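Local coordinates for Low density lipoprotein receptor adapter protein 1 (Rattus norvegicus, PDB 3SO6) that acts as a clathrin-associated sorting adaptor for endocytosis of the LDL receptor, whose NPXY internalization motif it binds through the phosphotyrosine-binding (PTB) domain described here, at residues A27-I32 with V86-A91; Q44-K49 with H102-T107. All coordinates share one frame; numbering follows the deposited sequence.

Interactions 1 and 2 lie about 12 Å apart, centre to centre, and use the two sides of one bent antiparallel sheet in the PTB domain. Their segments alternate along the chain: 27-32, 44-49, 86-91, then 102-107. Strands 86-92 and 99-105, one from each contact, are sheet neighbours, joined by probable backbone hydrogen bonds such as Phe87 O to Phe104 N at 2.8 Å. Because side chains alternate along a strand, Val86 and Ala88 face helix 22-38 outside, whereas Phe87 and Tyr89 turn inward toward Phe104. The pair illustrates how one sheet can carry an outer helix and still enclose an apolar interior rich in aromatic rings.

Interaction 1. Residues A27-I32 with V86-A91; sequences AAVKRI and VFAYIA
Val29 lays both methyls of its fork over the strand, CG1 against Val86 and CG2 against Ala88. Val29 and Val86 reach toward each other tip to tip, with Val29 CG1 and Val86 CG1 3.8 Å apart. The second methyl reaches farther along the strand, bringing Val29 CG2 to 3.8 Å from Ala88 CB. It also remains 4.1 Å from Val86 CG1, which is thus touched by both prongs of the fork. With CG1 anti to the backbone N (chi1 164°) and CG2 anti to the carbonyl carbon, both methyls are directed at the strand, CG1 to Val86 and CG2 between Val86 and Ala88. An alanine at Val29 would lack both methyls and would probably leave Val86 and Ala88 without their packing partner from the helix segment.

The interface is small, 122 Å² in all, and entirely apolar, with no hydrogen bond crossing it; all three touching residues are buried. Backbone polar groups are paired within each element: Ile32 N with Ala28 O at 2.9 Å in the helix, and Ala88 with Thr78 across the sheet. Toward segment 86-91 this turn of helix offers one branched side chain, Val29, and the small side chain of Ala88 is consistent with the close approach of the two backbones, its CA 7.4 Å from Val29 CA.

The same helix is seated on neighbouring strands as well. Ile32 packs on Leu11 and Ala103, while Arg31 hydrogen-bonds through NE to Thr14 OG1 and through NH2 to Leu15 O. A helix inserted between the first two strands and laid against the outside of the sheet is a feature of Dab-like and Shc-like PTB domains, an elaboration of the pleckstrin-homology superfold.

Interaction 2. Residues Q44-K49 with H102-T107; sequences QKVTLK and HAFLCT
This is a buried apolar contact between two strands that are not sheet neighbours: strand 4-16 runs between 44-51 and 99-105, and Val46 and Leu48 reach past it to Phe104. The Phe104 ring is met from two directions. Leu48 CD2 sits over one face, 4.3 Å from the ring centroid and only 3° off the normal, a CH-pi contact. Its sister methyl lies on the same side, displaced outward past the CD2-CE2 bond, with Leu48 CD1 3.8 Å from Phe104 CD2. In Leu48, CG beside the backbone N (chi1 -75°) carries the branch toward the ring, and the second torsion turns both methyls onto it. Such contact across an intervening strand reflects the strong curvature of the sheet in the PTB and pleckstrin-homology fold, whose concave side encloses the hydrophobic core. Val46 takes the other approach: its CG1 comes to the ring edge, near the ring plane, 4.1 Å from Phe104 CE2. Face and edge contacts together would probably restrict rotation of the ring. Around them Leu57 touches all three side chains, and Phe87 packs on both Leu48 and Phe104. The Tyr10 ring, from the intervening strand, meets that of Phe104 with planes at about 45°.

Interaction 1. Residues A27-I32 with V86-A91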
ATOM      1  N   ALA A  27      -7.552  -4.612 -11.693  1.00 10.85           N
ATOM      2  CA  ALA A  27      -8.701  -5.493 -11.464  1.00 11.15           C
ATOM      3  C   ALA A  27      -9.013  -5.613 -10.010  1.00 10.00           C
ATOM      4  O   ALA A  27     -10.180  -5.670  -9.600  1.00 11.38           O
ATOM      5  CB  ALA A  27      -8.461  -6.856 -12.099  1.00 11.91           C
ATOM      6  N   ALA A  28      -7.987  -5.589  -9.156  1.00 10.59           N
ATOM      7  CA  ALA A  28      -8.186  -5.738  -7.708  1.00 10.58           C
ATOM      8  C   ALA A  28      -8.953  -4.500  -7.209  1.00 10.18           C
ATOM      9  O   ALA A  28      -9.852  -4.636  -6.393  1.00 11.16           O
ATOM     10  CB  ALA A  28      -6.881  -5.848  -6.956  1.00 11.66           C
ATOM     11  N   VAL A  29      -8.486  -3.330  -7.610  1.00  9.78           N
ATOM     12  CA  VAL A  29      -9.101  -2.099  -7.146  1.00  9.16           C
ATOM     13  C   VAL A  29     -10.554  -2.095  -7.642  1.00 10.35           C
ATOM     14  O   VAL A  29     -11.446  -1.678  -6.889  1.00 10.85           O
ATOM     15  CB  VAL A  29      -8.331  -0.824  -7.627  1.00  9.80           C
ATOM     16  CG1 VAL A  29      -9.211   0.483  -7.459  1.00 10.81           C
ATOM     17  CG2 VAL A  29      -7.014  -0.703  -6.870  1.00 11.52           C
ATOM     18  N   LYS A  30     -10.838  -2.540  -8.882  1.00 10.57           N
ATOM     19  CA  LYS A  30     -12.213  -2.560  -9.342  1.00 12.13           C
ATOM     20  C   LYS A  30     -13.079  -3.405  -8.392  1.00 11.55           C
ATOM     21  O   LYS A  30     -14.201  -3.016  -8.028  1.00 12.73           O
ATOM     22  CB  LYS A  30     -12.249  -3.095 -10.825  1.00 14.22           C
ATOM     23  CG  LYS A  30     -13.626  -3.345 -11.405  1.00 19.48           C
ATOM     24  CD  LYS A  30     -13.600  -4.069 -12.812  1.00 26.38           C
ATOM     25  CE  LYS A  30     -14.867  -3.823 -13.680  1.00 32.26           C
ATOM     26  NZ  LYS A  30     -14.922  -2.337 -14.116  1.00 33.59           N
ATOM     27  N   ARG A  31     -12.575  -4.578  -7.986  1.00 12.00           N
ATOM     28  CA  ARG A  31     -13.327  -5.464  -7.141  1.00 13.17           C
ATOM     29  C   ARG A  31     -13.536  -4.851  -5.780  1.00 11.36           C
ATOM     30  O   ARG A  31     -14.669  -4.933  -5.222  1.00 12.54           O
ATOM     31  CB  ARG A  31     -12.497  -6.776  -6.891  1.00 15.87           C
ATOM     32  CG  ARG A  31     -12.411  -7.791  -7.993  1.00 21.48           C
ATOM     33  CD  ARG A  31     -11.929  -9.159  -7.531  1.00 22.74           C
ATOM     34  NE  ARG A  31     -10.506  -9.210  -7.146  1.00 20.30           N
ATOM     35  CZ  ARG A  31      -9.460  -9.271  -8.002  1.00 17.46           C
ATOM     36  NH1 ARG A  31      -9.615  -9.087  -9.297  1.00 20.61           N
ATOM     37  NH2 ARG A  31      -8.230  -9.454  -7.556  1.00 20.16           N
ATOM     38  N   ILE A  32     -12.455  -4.298  -5.189  1.00 10.37           N
ATOM     39  CA  ILE A  32     -12.567  -3.786  -3.834  1.00 10.83           C
ATOM     40  C   ILE A  32     -13.535  -2.597  -3.839  1.00  9.94           C
ATOM     41  O   ILE A  32     -14.341  -2.476  -2.917  1.00 10.83           O
ATOM     42  CB  ILE A  32     -11.141  -3.323  -3.372  1.00  9.91           C
ATOM     43  CG1 ILE A  32     -10.197  -4.521  -3.192  1.00 11.83           C
ATOM     44  CG2 ILE A  32     -11.254  -2.520  -2.091  1.00 12.47           C
ATOM     45  CD1 ILE A  32      -8.726  -4.078  -3.089  1.00 12.30           C
ATOM     46  N   VAL A  86      -7.951   6.427  -5.750  1.00 10.30           N
ATOM     47  CA  VAL A  86      -7.539   5.227  -4.926  1.00 10.40           C
ATOM     48  C   VAL A  86      -6.038   5.003  -5.008  1.00  8.92           C
ATOM     49  O   VAL A  86      -5.480   5.003  -6.107  1.00 10.38           O
ATOM     50  CB  VAL A  86      -8.309   3.962  -5.399  1.00  9.51           C
ATOM     51  CG1 VAL A  86      -7.825   2.706  -4.684  1.00 11.64           C
ATOM     52  CG2 VAL A  86      -9.845   4.192  -5.231  1.00 11.86           C
ATOM     53  N   PHE A  87      -5.467   4.871  -3.819  1.00  8.86           N
ATOM     54  CA  PHE A  87      -4.109   4.356  -3.680  1.00  9.04           C
ATOM     55  C   PHE A  87      -4.206   2.881  -3.235  1.00  8.01           C
ATOM     56  O   PHE A  87      -5.042   2.567  -2.350  1.00  9.58           O
ATOM     57  CB  PHE A  87      -3.400   5.171  -2.601  1.00 10.02           C
ATOM     58  CG  PHE A  87      -2.158   4.447  -2.093  1.00  9.40           C
ATOM     59  CD1 PHE A  87      -0.995   4.359  -2.883  1.00  9.65           C
ATOM     60  CD2 PHE A  87      -2.165   3.804  -0.844  1.00 10.99           C
ATOM     61  CE1 PHE A  87       0.123   3.643  -2.446  1.00 11.76           C
ATOM     62  CE2 PHE A  87      -1.078   3.026  -0.464  1.00 12.80           C
ATOM     63  CZ  PHE A  87       0.063   2.962  -1.230  1.00 13.88           C
ATOM     64  N   ALA A  88      -3.369   2.015  -3.791  1.00  7.83           N
ATOM     65  CA  ALA A  88      -3.384   0.630  -3.330  1.00  8.56           C
ATOM     66  C   ALA A  88      -1.962   0.096  -3.308  1.00  8.58           C
ATOM     67  O   ALA A  88      -1.055   0.531  -4.078  1.00  9.45           O
ATOM     68  CB  ALA A  88      -4.322  -0.264  -4.196  1.00  9.26           C
ATOM     69  N   TYR A  89      -1.762  -0.904  -2.478  1.00 10.11           N
ATOM     70  CA  TYR A  89      -0.503  -1.695  -2.535  1.00 10.16           C
ATOM     71  C   TYR A  89      -0.765  -3.149  -2.603  1.00  9.71           C
ATOM     72  O   TYR A  89      -1.891  -3.590  -2.229  1.00 11.09           O
ATOM     73  CB  TYR A  89       0.455  -1.309  -1.388  1.00 12.08           C
ATOM     74  CG  TYR A  89      -0.004  -1.712  -0.008  1.00 11.85           C
ATOM     75  CD1 TYR A  89       0.195  -3.029   0.431  1.00 13.42           C
ATOM     76  CD2 TYR A  89      -0.724  -0.842   0.815  1.00 13.50           C
ATOM     77  CE1 TYR A  89      -0.251  -3.458   1.646  1.00 14.57           C
ATOM     78  CE2 TYR A  89      -1.176  -1.263   2.129  1.00 14.54           C
ATOM     79  CZ  TYR A  89      -0.915  -2.585   2.494  1.00 14.43           C
ATOM     80  OH  TYR A  89      -1.376  -3.015   3.725  1.00 18.14           O
ATOM     81  N   ILE A  90       0.198  -3.925  -3.080  1.00 10.82           N
ATOM     82  CA  ILE A  90       0.100  -5.399  -3.022  1.00 10.56           C
ATOM     83  C   ILE A  90       1.196  -5.815  -1.995  1.00 11.53           C
ATOM     84  O   ILE A  90       2.368  -5.357  -2.123  1.00 11.76           O
ATOM     85  CB  ILE A  90       0.316  -6.048  -4.378  1.00 11.86           C
ATOM     86  CG1 ILE A  90      -0.792  -5.575  -5.354  1.00 13.65           C
ATOM     87  CG2 ILE A  90       0.284  -7.547  -4.272  1.00 14.51           C
ATOM     88  CD1 ILE A  90      -0.616  -6.016  -6.813  1.00 14.34           C
ATOM     89  N   ALA A  91       0.866  -6.742  -1.078  1.00 12.43           N
ATOM     90  CA  ALA A  91       1.877  -7.267  -0.207  1.00 12.76           C
ATOM     91  C   ALA A  91       1.591  -8.705   0.081  1.00 13.04           C
ATOM     92  O   ALA A  91       0.424  -9.102   0.216  1.00 15.88           O
ATOM     93  CB  ALA A  91       1.875  -6.495   1.110  1.00 13.33           C
TER

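Interaction 2. Residues Q44-K49 with H102-T107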
ATOM      1  N   GLN A  44     -13.852   2.657   7.209  1.00 15.88           N
ATOM      2  CA  GLN A  44     -12.963   2.840   8.394  1.00 14.02           C
ATOM      3  C   GLN A  44     -11.898   3.874   8.061  1.00 14.22           C
ATOM      4  O   GLN A  44     -11.223   3.754   7.046  1.00 16.62           O
ATOM      5  CB  GLN A  44     -12.362   1.483   8.769  1.00 15.55           C
ATOM      6  CG  GLN A  44     -11.391   1.525   9.992  1.00 15.83           C
ATOM      7  CD  GLN A  44     -10.638   0.260  10.154  1.00 15.23           C
ATOM      8  OE1 GLN A  44     -10.610  -0.559   9.244  1.00 20.26           O
ATOM      9  NE2 GLN A  44      -9.949   0.098  11.286  1.00 19.35           N
ATOM     10  N   LYS A  45     -11.702   4.859   8.951  1.00 15.96           N
ATOM     11  CA  LYS A  45     -10.659   5.846   8.793  1.00 16.02           C
ATOM     12  C   LYS A  45      -9.328   5.210   9.231  1.00 16.73           C
ATOM     13  O   LYS A  45      -9.224   4.655  10.348  1.00 17.48           O
ATOM     14  CB  LYS A  45     -10.953   7.120   9.636  1.00 18.42           C
ATOM     15  CG  LYS A  45     -12.235   7.776   9.105  1.00 23.38           C
ATOM     16  CD  LYS A  45     -12.507   9.164   9.729  1.00 27.80           C
ATOM     17  CE  LYS A  45     -13.729   9.897   9.105  1.00 32.49           C
ATOM     18  NZ  LYS A  45     -14.993   9.052   9.190  1.00 38.37           N
ATOM     19  N   VAL A  46      -8.369   5.202   8.326  1.00 18.11           N
ATOM     20  CA  VAL A  46      -7.094   4.636   8.637  1.00 18.32           C
ATOM     21  C   VAL A  46      -5.986   5.622   8.348  1.00 18.44           C
ATOM     22  O   VAL A  46      -6.049   6.324   7.327  1.00 20.77           O
ATOM     23  CB  VAL A  46      -6.911   3.277   7.865  1.00 18.47           C
ATOM     24  CG1 VAL A  46      -5.484   2.697   7.900  1.00 21.05           C
ATOM     25  CG2 VAL A  46      -7.979   2.248   8.295  1.00 19.34           C
ATOM     26  N   THR A  47      -4.952   5.612   9.186  1.00 16.12           N
ATOM     27  CA  THR A  47      -3.751   6.415   8.997  1.00 17.76           C
ATOM     28  C   THR A  47      -2.630   5.553   8.523  1.00 16.23           C
ATOM     29  O   THR A  47      -2.439   4.453   8.992  1.00 17.81           O
ATOM     30  CB  THR A  47      -3.395   7.096  10.349  1.00 19.34           C
ATOM     31  OG1 THR A  47      -4.524   7.924  10.662  1.00 24.10           O
ATOM     32  CG2 THR A  47      -2.153   7.894  10.259  1.00 21.98           C
ATOM     33  N   LEU A  48      -1.980   6.006   7.449  1.00 16.55           N
ATOM     34  CA  LEU A  48      -0.794   5.319   6.917  1.00 16.09           C
ATOM     35  C   LEU A  48       0.454   6.147   7.234  1.00 16.92           C
ATOM     36  O   LEU A  48       0.496   7.346   6.941  1.00 18.87           O
ATOM     37  CB  LEU A  48      -0.818   5.247   5.378  1.00 17.76           C
ATOM     38  CG  LEU A  48      -1.757   4.257   4.768  1.00 18.22           C
ATOM     39  CD1 LEU A  48      -3.270   4.624   5.067  1.00 22.52           C
ATOM     40  CD2 LEU A  48      -1.559   4.050   3.240  1.00 16.83           C
ATOM     41  N   LYS A  49       1.460   5.506   7.810  1.00 16.01           N
ATOM     42  CA  LYS A  49       2.764   6.158   8.029  1.00 15.05           C
ATOM     43  C   LYS A  49       3.776   5.389   7.179  1.00 14.00           C
ATOM     44  O   LYS A  49       4.086   4.174   7.427  1.00 16.63           O
ATOM     45  CB  LYS A  49       3.148   6.208   9.521  1.00 17.35           C
ATOM     46  CG  LYS A  49       4.427   7.094   9.733  1.00 21.04           C
ATOM     47  CD  LYS A  49       4.846   7.231  11.232  1.00 26.39           C
ATOM     48  N   HIS A 102      -4.440  -4.159  -0.955  1.00 10.78           N
ATOM     49  CA  HIS A 102      -5.162  -3.325  -0.015  1.00 10.95           C
ATOM     50  C   HIS A 102      -5.358  -1.911  -0.594  1.00 10.49           C
ATOM     51  O   HIS A 102      -4.396  -1.306  -1.096  1.00 11.71           O
ATOM     52  CB  HIS A 102      -4.409  -3.170   1.318  1.00 12.84           C
ATOM     53  CG  HIS A 102      -4.282  -4.456   2.082  1.00 13.08           C
ATOM     54  ND1 HIS A 102      -5.095  -4.785   3.143  1.00 17.01           N
ATOM     55  CD2 HIS A 102      -3.447  -5.516   1.903  1.00 17.87           C
ATOM     56  CE1 HIS A 102      -4.731  -5.961   3.628  1.00 16.10           C
ATOM     57  NE2 HIS A 102      -3.762  -6.454   2.871  1.00 18.62           N
ATOM     58  N   ALA A 103      -6.624  -1.427  -0.631  1.00  9.80           N
ATOM     59  CA  ALA A 103      -6.953  -0.192  -1.300  1.00  9.00           C
ATOM     60  C   ALA A 103      -7.515   0.851  -0.349  1.00  9.09           C
ATOM     61  O   ALA A 103      -8.255   0.505   0.587  1.00 10.75           O
ATOM     62  CB  ALA A 103      -7.911  -0.442  -2.460  1.00 11.07           C
ATOM     63  N   PHE A 104      -7.134   2.117  -0.608  1.00  9.50           N
ATOM     64  CA  PHE A 104      -7.496   3.216   0.239  1.00  9.98           C
ATOM     65  C   PHE A 104      -8.052   4.337  -0.609  1.00  9.23           C
ATOM     66  O   PHE A 104      -7.520   4.682  -1.688  1.00 10.68           O
ATOM     67  CB  PHE A 104      -6.236   3.740   0.983  1.00  9.42           C
ATOM     68  CG  PHE A 104      -5.565   2.655   1.785  1.00 11.39           C
ATOM     69  CD1 PHE A 104      -4.727   1.724   1.175  1.00 12.81           C
ATOM     70  CD2 PHE A 104      -5.850   2.526   3.195  1.00 11.54           C
ATOM     71  CE1 PHE A 104      -4.170   0.678   1.960  1.00 11.92           C
ATOM     72  CE2 PHE A 104      -5.280   1.485   3.939  1.00 14.04           C
ATOM     73  CZ  PHE A 104      -4.472   0.565   3.288  1.00 13.62           C
ATOM     74  N   LEU A 105      -9.124   4.953  -0.120  1.00 11.01           N
ATOM     75  CA  LEU A 105      -9.766   6.053  -0.814  1.00 11.43           C
ATOM     76  C   LEU A 105      -9.202   7.382  -0.241  1.00 12.76           C
ATOM     77  O   LEU A 105      -9.153   7.580   1.003  1.00 13.45           O
ATOM     78  CB  LEU A 105     -11.255   6.023  -0.536  1.00 12.01           C
ATOM     79  CG  LEU A 105     -12.025   7.137  -1.237  1.00 14.25           C
ATOM     80  CD1 LEU A 105     -12.120   6.965  -2.757  1.00 14.01           C
ATOM     81  CD2 LEU A 105     -13.495   7.095  -0.743  1.00 17.05           C
ATOM     82  N   CYS A 106      -8.731   8.226  -1.164  1.00 12.71           N
ATOM     83  CA  CYS A 106      -8.183   9.535  -0.833  1.00 12.53           C
ATOM     84  C   CYS A 106      -9.274  10.547  -1.172  1.00 14.68           C
ATOM     85  O   CYS A 106     -10.204  10.296  -1.944  1.00 15.72           O
ATOM     86  CB  CYS A 106      -6.911   9.796  -1.641  1.00 13.62           C
ATOM     87  SG  CYS A 106      -5.678   8.463  -1.420  1.00 13.37           S
ATOM     88  N   THR A 107      -9.103  11.760  -0.692  1.00 16.81           N
ATOM     89  CA  THR A 107     -10.034  12.844  -1.088  1.00 18.59           C
ATOM     90  C   THR A 107      -9.950  13.261  -2.521  1.00 19.04           C
ATOM     91  O   THR A 107     -10.987  13.718  -3.121  1.00 21.80           O
ATOM     92  CB  THR A 107      -9.865  14.095  -0.165  1.00 20.27           C
ATOM     93  OG1 THR A 107      -8.462  14.410  -0.137  1.00 24.22           O
ATOM     94  CG2 THR A 107     -10.230  13.705   1.239  1.00 21.80           C
TER